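Local atomic coordinates of putative alpha-L-fucosidase (Bacteroides thetaiotaomicron, PDB entry 4H41), a protein that probably hydrolyses glycosidic bonds, perhaps as an alpha-L-fucosidase acting on host glycans, in a TIM-barrel fold. Residues Trp198-Ala204 and Gly245-Glu251; Phe313-Met317 and Leu329-Tyr333; Cys270-Ser276 and Tyr305-Phe311. One frame throughout, in Å; residues are numbered along the deposited sequence.

Overall arrangement
The chain folds as an eight-stranded parallel beta/alpha barrel, and the three contacts sample it from wall to rim. Interaction 3 is the most central, its centre about 8 Å from the chain centre. It pairs strands 269-273 and 307-310, largely through backbone hydrogen bonds. Interaction 1 joins the loops that follow strands 193-195 and 239-243. Its centre lies about 17 Å from the chain centre; it is only partly buried and relies on charges and waters. Interaction 2 is buried and apolar, and packs helix 313-316 and the Met317 that follows it against helix 324-337. Interaction 3 touches both others: Glu275 packs on Gly245 and His246, and Ser276 on Phe316 and Met317. Interactions 1 and 2 do not touch.

Interaction 1: residues Trp198-Ala204 and Gly245-Glu251; sequences WIDGKKA and GHIDYDE
This contact joins two neighbouring loops at the C-terminal ends of barrel strands 193-195 and 239-243, the end where TIM-barrel enzymes carry their active sites. Neither segment is regular helix or strand. Gly201 CA lies 4.7 Å from Ile247 CA, and Lys203 CA lies 4.5 Å from His246 CA. Gly201-Ala204 forms a type I beta turn, with Ala204 N bonded to Gly201 O at 3.0 Å. The turn lies against the His246 carbonyl: Lys203 N donates to His246 O at 2.9 Å. A CB on Gly201 would clash with that oxygen. The His246 side chain (chi1 m) lies beside Trp198 (chi1 p), with CE1 3.5 Å from Trp198 CB. Water 1 links Ile199 N, His246 N and His246 ND1. Ile199 CG2 meets Ile247 CG2 at 3.5 Å, next to Phe255 of helix 252-266. Lys202 (chi1 p) forms a salt bridge from NZ to Asp248 OD2 at 2.9 Å. Water 2 bridges Lys202 N and Glu251 OE1, which also accepts from Asp248 N at 2.9 Å. The extended Lys203 (chi1 m, then t) runs past Gly245 O. Its NZ reaches Asp248 OD1 through water 5 and forms a salt bridge with Asp280, which also bonds Tyr249 OH. Lys202 thus pairs directly with Asp248, while Lys203 meets this loop through water and pairs with Asp280; the link is therefore polar and partly hydrated.

Interaction 2: residues Phe313-Met317 and Leu329-Tyr333; sequences FSHFM and LYDRY
Leu329, on helix 324-337, points its CA-to-CB bond toward 313-317. With chi1 t and chi2 p, its CD2 lies 3.4 Å from Phe316 O and 4.0 Å from Met317 CG. Tyr330 (chi1 t) follows; its CA is 5.3 Å from Met317 CA, the nearest CA pair. Its CB lies 3.2 Å from Met317 O, and its CE1 meets Phe313 CZ at 3.7 Å. These two rings meet rim to rim, centroids 5.9 Å apart and planes at 72°. One turn on, Tyr333 (chi1 t) takes Met317 CE over its ring face, a CH-pi contact 3.9 Å from the centroid.

Met317 N bonds Phe313 O at 2.8 Å, and Met317 is selenomethionine with chi angles m, t, p. The contact joins helix 313-316 and Met317, after the last barrel strand, to the C-terminal helix. Phe316 O is buried without a partner. No hydrogen bond links the segments, so apolar packing holds them; the Tyr330 and Tyr333 hydroxyls bond His62 O and Ile34 N instead.

Interaction 3: residues Cys270-Ser276 and Tyr305-Phe311; sequences CWTNAES and YDKAITF
Strands 270-273 and 307-310 run parallel, with axes 4.8 Å apart at 27°, as neighbours in the barrel wall. Thr272 pairs with Ala308 (CA-CA 4.8 Å) and Asn273 with Ile309 (4.9 Å). Thr272 N donates to Lys307 O at 3.0 Å, Ile309 N to Thr272 O at 2.9 Å and Ala274 N to Ile309 O at 2.8 Å. At the start, Cys270 N donates to Asp306 OD2 at 2.7 Å, and Asp306 N donates to Cys270 O at 2.9 Å. Lys307 N is buried without a partner. Further along, Thr310 OG1 donates to Ala274 O at 2.6 Å and accepts from Ser276 OG at 2.9 Å. Ser276 N donates to Phe311 O at 3.0 Å. The bond from Phe311 N to Asn273 OD1 is weak, at 3.1 Å; Asn273 ND2 bonds Ser196.

Cys270 SG (chi1 t) sits over the Tyr305 ring, 3.5 Å from its centroid. Lys307 CB lies 3.7 Å from the centroid of the Trp271 five-membered ring, a CH-pi contact; its NZ reaches Asp69 and Thr35. The pair belongs to a beta-alpha-beta unit through helix 290-302. Strands 239-243 and 34-39 flank the pair, closing the barrel, while helix 252-266 packs on Thr272 and Tyr305.

Interaction 1: residues Trp198-Ala204 and Gly245-Glu251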
loop_
_atom_site.group_PDB
_atom_site.type_symbol
_atom_site.label_atom_id
_atom_site.label_comp_id
_atom_site.label_asym_id
_atom_site.label_seq_id
_atom_site.Cartn_x
_atom_site.Cartn_y
_atom_site.Cartn_z
ATOM N N TRP B 198 22.066 -7.370 8.039
ATOM C CA TRP B 198 21.826 -6.949 6.651
ATOM C C TRP B 198 23.140 -6.405 6.080
ATOM O O TRP B 198 24.104 -6.231 6.816
ATOM C CB TRP B 198 20.647 -5.959 6.537
ATOM C CG TRP B 198 20.924 -4.538 6.920
ATOM C CD1 TRP B 198 21.255 -3.520 6.079
ATOM C CD2 TRP B 198 20.702 -3.941 8.204
ATOM N NE1 TRP B 198 21.373 -2.339 6.788
ATOM C CE2 TRP B 198 20.993 -2.561 8.084
ATOM C CE3 TRP B 198 20.375 -4.448 9.471
ATOM C CZ2 TRP B 198 21.007 -1.704 9.186
ATOM C CZ3 TRP B 198 20.319 -3.579 10.545
ATOM C CH2 TRP B 198 20.675 -2.240 10.412
ATOM N N ILE B 199 23.209 -6.264 4.767
ATOM C CA ILE B 199 24.389 -5.756 4.065
ATOM C C ILE B 199 24.159 -4.277 3.856
ATOM O O ILE B 199 23.104 -3.898 3.380
ATOM C CB ILE B 199 24.668 -6.489 2.725
ATOM C CG1 ILE B 199 24.803 -8.017 2.964
ATOM C CG2 ILE B 199 25.917 -5.895 2.048
ATOM C CD1 ILE B 199 24.701 -8.855 1.716
ATOM N N ASP B 200 25.147 -3.450 4.140
ATOM C CA ASP B 200 24.999 -1.985 4.022
ATOM C C ASP B 200 25.157 -1.527 2.552
ATOM O O ASP B 200 26.046 -0.727 2.206
ATOM C CB ASP B 200 26.055 -1.335 4.914
ATOM C CG ASP B 200 25.962 0.165 5.012
ATOM O OD1 ASP B 200 24.820 0.694 4.969
ATOM O OD2 ASP B 200 27.021 0.811 5.126
ATOM N N GLY B 201 24.274 -2.045 1.716
ATOM C CA GLY B 201 24.316 -1.833 0.280
ATOM C C GLY B 201 23.561 -0.632 -0.224
ATOM O O GLY B 201 23.074 0.187 0.551
ATOM N N LYS B 202 23.407 -0.571 -1.556
ATOM C CA LYS B 202 22.808 0.583 -2.195
ATOM C C LYS B 202 21.350 0.798 -1.858
ATOM O O LYS B 202 20.860 1.905 -2.048
ATOM C CB LYS B 202 22.989 0.553 -3.718
ATOM C CG LYS B 202 22.269 -0.606 -4.417
ATOM C CD LYS B 202 22.298 -0.422 -5.955
ATOM C CE LYS B 202 23.696 -0.589 -6.522
ATOM N NZ LYS B 202 23.690 -0.766 -8.017
ATOM N N LYS B 203 20.635 -0.235 -1.402
ATOM C CA LYS B 203 19.235 -0.084 -1.020
ATOM C C LYS B 203 19.073 0.091 0.498
ATOM O O LYS B 203 17.937 0.124 0.959
ATOM C CB LYS B 203 18.394 -1.264 -1.503
ATOM C CG LYS B 203 18.648 -1.606 -2.963
ATOM C CD LYS B 203 17.729 -2.700 -3.492
ATOM C CE LYS B 203 18.257 -3.224 -4.816
ATOM N NZ LYS B 203 17.399 -4.292 -5.386
ATOM N N ALA B 204 20.172 0.212 1.270
ATOM C CA ALA B 204 20.091 0.433 2.720
ATOM C C ALA B 204 19.937 1.940 2.925
ATOM O O ALA B 204 20.902 2.627 3.246
ATOM C CB ALA B 204 21.320 -0.105 3.432
ATOM N N GLY B 245 18.482 -8.455 0.579
ATOM C CA GLY B 245 17.832 -7.464 -0.256
ATOM C C GLY B 245 18.432 -6.109 -0.436
ATOM O O GLY B 245 17.918 -5.365 -1.271
ATOM N N HIS B 246 19.458 -5.731 0.341
ATOM C CA HIS B 246 19.956 -4.355 0.265
ATOM C C HIS B 246 21.044 -4.142 -0.784
ATOM O O HIS B 246 21.486 -3.009 -0.960
ATOM C CB HIS B 246 20.456 -3.883 1.630
ATOM C CG HIS B 246 19.412 -3.953 2.706
ATOM N ND1 HIS B 246 19.160 -5.129 3.378
ATOM C CD2 HIS B 246 18.562 -3.008 3.165
ATOM C CE1 HIS B 246 18.214 -4.847 4.274
ATOM N NE2 HIS B 246 17.845 -3.581 4.196
ATOM N N ILE B 247 21.449 -5.193 -1.486
ATOM C CA ILE B 247 22.443 -5.112 -2.553
ATOM C C ILE B 247 21.717 -5.330 -3.880
ATOM O O ILE B 247 20.633 -5.916 -3.914
ATOM C CB ILE B 247 23.618 -6.107 -2.356
ATOM C CG1 ILE B 247 23.151 -7.550 -2.242
ATOM C CG2 ILE B 247 24.471 -5.691 -1.148
ATOM C CD1 ILE B 247 24.306 -8.569 -2.235
ATOM N N ASP B 248 22.357 -4.942 -4.961
ATOM C CA ASP B 248 21.786 -5.149 -6.300
ATOM C C ASP B 248 21.941 -6.608 -6.716
ATOM O O ASP B 248 22.803 -7.341 -6.196
ATOM C CB ASP B 248 22.423 -4.205 -7.298
ATOM C CG ASP B 248 21.527 -3.762 -8.452
ATOM O OD1 ASP B 248 20.446 -4.392 -8.655
ATOM O OD2 ASP B 248 21.869 -2.746 -9.107
ATOM N N TYR B 249 21.127 -7.035 -7.667
ATOM C CA TYR B 249 21.086 -8.452 -8.085
ATOM C C TYR B 249 22.365 -8.897 -8.799
ATOM O O TYR B 249 22.660 -10.077 -8.777
ATOM C CB TYR B 249 19.842 -8.779 -8.939
ATOM C CG TYR B 249 18.576 -8.324 -8.252
ATOM C CD1 TYR B 249 18.025 -9.057 -7.211
ATOM C CD2 TYR B 249 17.997 -7.102 -8.562
ATOM C CE1 TYR B 249 16.924 -8.582 -6.492
ATOM C CE2 TYR B 249 16.875 -6.639 -7.876
ATOM C CZ TYR B 249 16.351 -7.377 -6.834
ATOM O OH TYR B 249 15.294 -6.890 -6.095
ATOM N N ASP B 250 23.137 -7.973 -9.335
ATOM C CA ASP B 250 24.414 -8.312 -9.970
ATOM C C ASP B 250 25.585 -8.251 -8.925
ATOM O O ASP B 250 26.741 -8.463 -9.290
ATOM C CB ASP B 250 24.694 -7.400 -11.163
ATOM C CG ASP B 250 24.694 -5.925 -10.877
ATOM O OD1 ASP B 250 24.563 -5.551 -9.701
ATOM O OD2 ASP B 250 24.780 -5.133 -11.848
ATOM N N GLU B 251 25.283 -7.996 -7.637
ATOM C CA GLU B 251 26.282 -7.989 -6.557
ATOM C C GLU B 251 26.171 -9.222 -5.667
ATOM O O GLU B 251 26.970 -9.378 -4.749
ATOM C CB GLU B 251 26.100 -6.730 -5.687
ATOM C CG GLU B 251 26.305 -5.469 -6.485
ATOM C CD GLU B 251 26.072 -4.177 -5.728
ATOM O OE1 GLU B 251 25.113 -4.086 -4.922
ATOM O OE2 GLU B 251 26.799 -3.211 -6.040
HETATM O O HOH W 1 21.085 -6.890 2.638
HETATM O O HOH W 2 25.174 -2.410 -2.886
HETATM O O HOH W 3 25.396 -3.037 -9.086
HETATM O O HOH W 4 17.281 -6.462 -3.654
HETATM O O HOH W 5 18.266 -3.391 -7.952
#

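Interaction 2: residues Phe313-Met317 and Leu329-Tyr333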
loop_
_atom_site.group_PDB
_atom_site.type_symbol
_atom_site.label_atom_id
_atom_site.label_comp_id
_atom_site.label_asym_id
_atom_site.label_seq_id
_atom_site.Cartn_x
_atom_site.Cartn_y
_atom_site.Cartn_z
ATOM N N PHE B 313 7.032 -15.564 5.085
ATOM C CA PHE B 313 6.043 -16.363 4.360
ATOM C C PHE B 313 4.621 -15.842 4.492
ATOM O O PHE B 313 3.944 -15.689 3.459
ATOM C CB PHE B 313 6.091 -17.809 4.808
ATOM C CG PHE B 313 5.111 -18.708 4.114
ATOM C CD1 PHE B 313 3.835 -18.900 4.630
ATOM C CD2 PHE B 313 5.471 -19.404 2.977
ATOM C CE1 PHE B 313 2.914 -19.711 3.972
ATOM C CE2 PHE B 313 4.537 -20.192 2.305
ATOM C CZ PHE B 313 3.271 -20.355 2.821
ATOM N N SER B 314 4.140 -15.647 5.723
ATOM C CA SER B 314 2.712 -15.321 5.941
ATOM C C SER B 314 2.206 -14.103 5.154
ATOM O O SER B 314 1.057 -14.109 4.734
ATOM C CB SER B 314 2.399 -15.167 7.410
ATOM O OG SER B 314 2.712 -16.403 8.046
ATOM N N HIS B 315 2.992 -13.041 5.060
ATOM C CA HIS B 315 2.582 -11.867 4.301
ATOM C C HIS B 315 2.943 -11.951 2.844
ATOM O O HIS B 315 2.206 -11.416 1.983
ATOM C CB HIS B 315 3.244 -10.603 4.865
ATOM C CG HIS B 315 2.650 -10.109 6.150
ATOM N ND1 HIS B 315 2.998 -10.654 7.361
ATOM C CD2 HIS B 315 1.763 -9.111 6.367
ATOM C CE1 HIS B 315 2.316 -9.979 8.277
ATOM N NE2 HIS B 315 1.601 -9.014 7.718
ATOM N N PHE B 316 4.136 -12.478 2.546
ATOM C CA PHE B 316 4.683 -12.329 1.209
ATOM C C PHE B 316 4.680 -13.560 0.316
ATOM O O PHE B 316 4.867 -13.380 -0.880
ATOM C CB PHE B 316 6.075 -11.714 1.291
ATOM C CG PHE B 316 6.013 -10.390 2.027
ATOM C CD1 PHE B 316 5.361 -9.301 1.474
ATOM C CD2 PHE B 316 6.571 -10.246 3.291
ATOM C CE1 PHE B 316 5.279 -8.081 2.150
ATOM C CE2 PHE B 316 6.506 -9.009 3.961
ATOM C CZ PHE B 316 5.824 -7.957 3.402
HETATM N N MSE B 317 4.417 -14.764 0.832
HETATM C CA MSE B 317 4.325 -15.964 0.005
HETATM C C MSE B 317 3.109 -16.795 0.277
HETATM O O MSE B 317 2.933 -17.808 -0.377
HETATM C CB MSE B 317 5.573 -16.847 0.188
HETATM C CG MSE B 317 6.835 -16.147 -0.059
HETATM SE SE MSE B 317 8.381 -17.395 0.111
HETATM C CE MSE B 317 7.885 -18.648 -1.315
ATOM N N LEU B 329 2.803 -15.638 -6.030
ATOM C CA LEU B 329 4.229 -15.936 -5.824
ATOM C C LEU B 329 4.415 -17.401 -5.400
ATOM O O LEU B 329 5.313 -18.085 -5.885
ATOM C CB LEU B 329 4.843 -15.036 -4.767
ATOM C CG LEU B 329 6.356 -15.252 -4.470
ATOM C CD1 LEU B 329 7.194 -15.233 -5.714
ATOM C CD2 LEU B 329 6.865 -14.118 -3.560
ATOM N N TYR B 330 3.535 -17.858 -4.529
ATOM C CA TYR B 330 3.560 -19.252 -4.043
ATOM C C TYR B 330 3.407 -20.219 -5.209
ATOM O O TYR B 330 4.140 -21.186 -5.285
ATOM C CB TYR B 330 2.424 -19.440 -3.044
ATOM C CG TYR B 330 2.375 -20.770 -2.323
ATOM C CD1 TYR B 330 3.050 -20.957 -1.125
ATOM C CD2 TYR B 330 1.491 -21.758 -2.723
ATOM C CE1 TYR B 330 2.893 -22.115 -0.375
ATOM C CE2 TYR B 330 1.339 -22.935 -1.991
ATOM C CZ TYR B 330 2.013 -23.088 -0.799
ATOM O OH TYR B 330 1.829 -24.234 -0.061
ATOM N N ASP B 331 2.500 -19.914 -6.145
ATOM C CA ASP B 331 2.291 -20.742 -7.341
ATOM C C ASP B 331 3.519 -20.729 -8.254
ATOM O O ASP B 331 3.922 -21.778 -8.712
ATOM C CB ASP B 331 1.068 -20.274 -8.106
ATOM C CG ASP B 331 -0.254 -20.470 -7.388
ATOM O OD1 ASP B 331 -0.283 -21.228 -6.384
ATOM O OD2 ASP B 331 -1.252 -19.821 -7.800
ATOM N N ARG B 332 4.122 -19.563 -8.498
ATOM C CA ARG B 332 5.341 -19.484 -9.351
ATOM C C ARG B 332 6.493 -20.251 -8.715
ATOM O O ARG B 332 7.266 -20.918 -9.418
ATOM C CB ARG B 332 5.766 -18.030 -9.588
ATOM C CG ARG B 332 4.745 -17.105 -10.241
ATOM C CD ARG B 332 4.387 -17.409 -11.695
ATOM N NE ARG B 332 3.541 -18.595 -11.867
ATOM C CZ ARG B 332 2.257 -18.708 -11.525
ATOM N NH1 ARG B 332 1.592 -17.670 -11.014
ATOM N NH2 ARG B 332 1.622 -19.850 -11.703
ATOM N N TYR B 333 6.609 -20.160 -7.383
ATOM C CA TYR B 333 7.631 -20.860 -6.590
ATOM C C TYR B 333 7.459 -22.368 -6.707
ATOM O O TYR B 333 8.419 -23.097 -7.001
ATOM C CB TYR B 333 7.534 -20.384 -5.137
ATOM C CG TYR B 333 8.538 -20.997 -4.214
ATOM C CD1 TYR B 333 8.277 -22.197 -3.576
ATOM C CD2 TYR B 333 9.763 -20.381 -3.975
ATOM C CE1 TYR B 333 9.211 -22.780 -2.719
ATOM C CE2 TYR B 333 10.683 -20.926 -3.077
ATOM C CZ TYR B 333 10.414 -22.139 -2.475
ATOM O OH TYR B 333 11.348 -22.717 -1.663
#

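Interaction 3: residues Cys270-Ser276 and Tyr305-Phe311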
loop_
_atom_site.group_PDB
_atom_site.type_symbol
_atom_site.label_atom_id
_atom_site.label_comp_id
_atom_site.label_asym_id
_atom_site.label_seq_id
_atom_site.Cartn_x
_atom_site.Cartn_y
_atom_site.Cartn_z
ATOM N N CYS B 270 26.229 -21.077 6.965
ATOM C CA CYS B 270 25.999 -19.911 6.126
ATOM C C CYS B 270 24.602 -19.991 5.555
ATOM O O CYS B 270 24.307 -20.836 4.699
ATOM C CB CYS B 270 27.057 -19.846 5.022
ATOM S SG CYS B 270 27.026 -18.301 4.113
ATOM N N TRP B 271 23.717 -19.186 6.102
ATOM C CA TRP B 271 22.336 -19.142 5.652
ATOM C C TRP B 271 22.085 -17.904 4.849
ATOM O O TRP B 271 22.810 -16.930 4.958
ATOM C CB TRP B 271 21.389 -19.135 6.863
ATOM C CG TRP B 271 21.343 -20.398 7.692
ATOM C CD1 TRP B 271 22.184 -21.480 7.624
ATOM C CD2 TRP B 271 20.504 -20.613 8.831
ATOM N NE1 TRP B 271 21.856 -22.391 8.591
ATOM C CE2 TRP B 271 20.820 -21.887 9.348
ATOM C CE3 TRP B 271 19.438 -19.892 9.406
ATOM C CZ2 TRP B 271 20.156 -22.427 10.457
ATOM C CZ3 TRP B 271 18.758 -20.445 10.488
ATOM C CH2 TRP B 271 19.146 -21.676 11.028
ATOM N N THR B 272 20.999 -17.905 4.097
ATOM C CA THR B 272 20.525 -16.687 3.441
ATOM C C THR B 272 19.121 -16.372 3.960
ATOM O O THR B 272 18.302 -17.281 4.122
ATOM C CB THR B 272 20.557 -16.728 1.911
ATOM O OG1 THR B 272 20.217 -15.419 1.447
ATOM C CG2 THR B 272 19.608 -17.752 1.305
ATOM N N ASN B 273 18.867 -15.099 4.258
ATOM C CA ASN B 273 17.527 -14.629 4.594
ATOM C C ASN B 273 17.050 -14.009 3.295
ATOM O O ASN B 273 17.396 -12.861 2.964
ATOM C CB ASN B 273 17.508 -13.679 5.778
ATOM C CG ASN B 273 16.142 -13.086 6.014
ATOM O OD1 ASN B 273 15.201 -13.332 5.269
ATOM N ND2 ASN B 273 16.014 -12.280 7.044
ATOM N N ALA B 274 16.372 -14.832 2.503
ATOM C CA ALA B 274 15.884 -14.464 1.184
ATOM C C ALA B 274 14.594 -13.694 1.319
ATOM O O ALA B 274 13.546 -14.285 1.535
ATOM C CB ALA B 274 15.687 -15.696 0.320
ATOM N N GLU B 275 14.683 -12.376 1.251
ATOM C CA GLU B 275 13.517 -11.503 1.400
ATOM C C GLU B 275 12.505 -11.764 0.292
ATOM O O GLU B 275 12.858 -11.726 -0.891
ATOM C CB GLU B 275 13.953 -10.059 1.399
ATOM C CG GLU B 275 14.811 -9.739 2.613
ATOM C CD GLU B 275 15.313 -8.310 2.694
ATOM O OE1 GLU B 275 15.295 -7.619 1.648
ATOM O OE2 GLU B 275 15.560 -7.840 3.831
ATOM N N SER B 276 11.238 -11.991 0.672
ATOM C CA SER B 276 10.174 -12.283 -0.286
ATOM C C SER B 276 9.258 -11.090 -0.506
ATOM O O SER B 276 8.209 -11.205 -1.174
ATOM C CB SER B 276 9.434 -13.546 0.149
ATOM O OG SER B 276 9.068 -13.511 1.505
ATOM N N TYR B 305 25.437 -22.283 -0.084
ATOM C CA TYR B 305 24.810 -21.987 1.200
ATOM C C TYR B 305 24.106 -23.199 1.788
ATOM O O TYR B 305 23.636 -24.057 1.057
ATOM C CB TYR B 305 23.841 -20.835 1.044
ATOM C CG TYR B 305 24.467 -19.474 1.130
ATOM C CD1 TYR B 305 25.689 -19.199 0.520
ATOM C CD2 TYR B 305 23.803 -18.425 1.745
ATOM C CE1 TYR B 305 26.285 -17.945 0.631
ATOM C CE2 TYR B 305 24.353 -17.151 1.801
ATOM C CZ TYR B 305 25.609 -16.920 1.262
ATOM O OH TYR B 305 26.198 -15.690 1.385
ATOM N N ASP B 306 24.019 -23.256 3.106
ATOM C CA ASP B 306 23.472 -24.388 3.848
ATOM C C ASP B 306 21.992 -24.359 3.949
ATOM O O ASP B 306 21.418 -25.416 4.069
ATOM C CB ASP B 306 24.054 -24.423 5.296
ATOM C CG ASP B 306 25.553 -24.428 5.301
ATOM O OD1 ASP B 306 26.134 -25.235 4.564
ATOM O OD2 ASP B 306 26.142 -23.539 5.932
ATOM N N LYS B 307 21.383 -23.184 4.076
ATOM C CA LYS B 307 19.942 -23.067 4.245
ATOM C C LYS B 307 19.433 -21.735 3.790
ATOM O O LYS B 307 20.132 -20.720 3.884
ATOM C CB LYS B 307 19.563 -23.246 5.747
ATOM C CG LYS B 307 18.073 -23.491 6.043
ATOM C CD LYS B 307 17.818 -23.565 7.569
ATOM C CE LYS B 307 16.425 -24.008 7.977
ATOM N NZ LYS B 307 16.093 -25.368 7.501
ATOM N N ALA B 308 18.192 -21.720 3.283
ATOM C CA ALA B 308 17.517 -20.459 2.951
ATOM C C ALA B 308 16.302 -20.330 3.849
ATOM O O ALA B 308 15.500 -21.257 3.975
ATOM C CB ALA B 308 17.117 -20.381 1.493
ATOM N N ILE B 309 16.172 -19.185 4.473
ATOM C CA ILE B 309 14.992 -18.824 5.249
ATOM C C ILE B 309 14.431 -17.580 4.576
ATOM O O ILE B 309 15.107 -16.985 3.738
ATOM C CB ILE B 309 15.298 -18.636 6.756
ATOM C CG1 ILE B 309 16.149 -17.364 7.014
ATOM C CG2 ILE B 309 15.970 -19.907 7.312
ATOM C CD1 ILE B 309 16.384 -17.071 8.506
ATOM N N THR B 310 13.225 -17.141 4.949
ATOM C CA THR B 310 12.681 -15.924 4.374
ATOM C C THR B 310 11.969 -15.078 5.397
ATOM O O THR B 310 11.294 -15.597 6.289
ATOM C CB THR B 310 11.681 -16.275 3.209
ATOM O OG1 THR B 310 11.242 -15.084 2.540
ATOM C CG2 THR B 310 10.427 -17.025 3.691
ATOM N N PHE B 311 12.106 -13.780 5.232
ATOM C CA PHE B 311 11.208 -12.767 5.790
ATOM C C PHE B 311 10.324 -12.404 4.588
ATOM O O PHE B 311 10.812 -11.759 3.664
ATOM C CB PHE B 311 11.935 -11.560 6.369
ATOM C CG PHE B 311 10.983 -10.648 7.106
ATOM C CD1 PHE B 311 10.195 -9.743 6.416
ATOM C CD2 PHE B 311 10.749 -10.818 8.464
ATOM C CE1 PHE B 311 9.224 -9.001 7.060
ATOM C CE2 PHE B 311 9.787 -10.057 9.120
ATOM C CZ PHE B 311 9.036 -9.144 8.414
#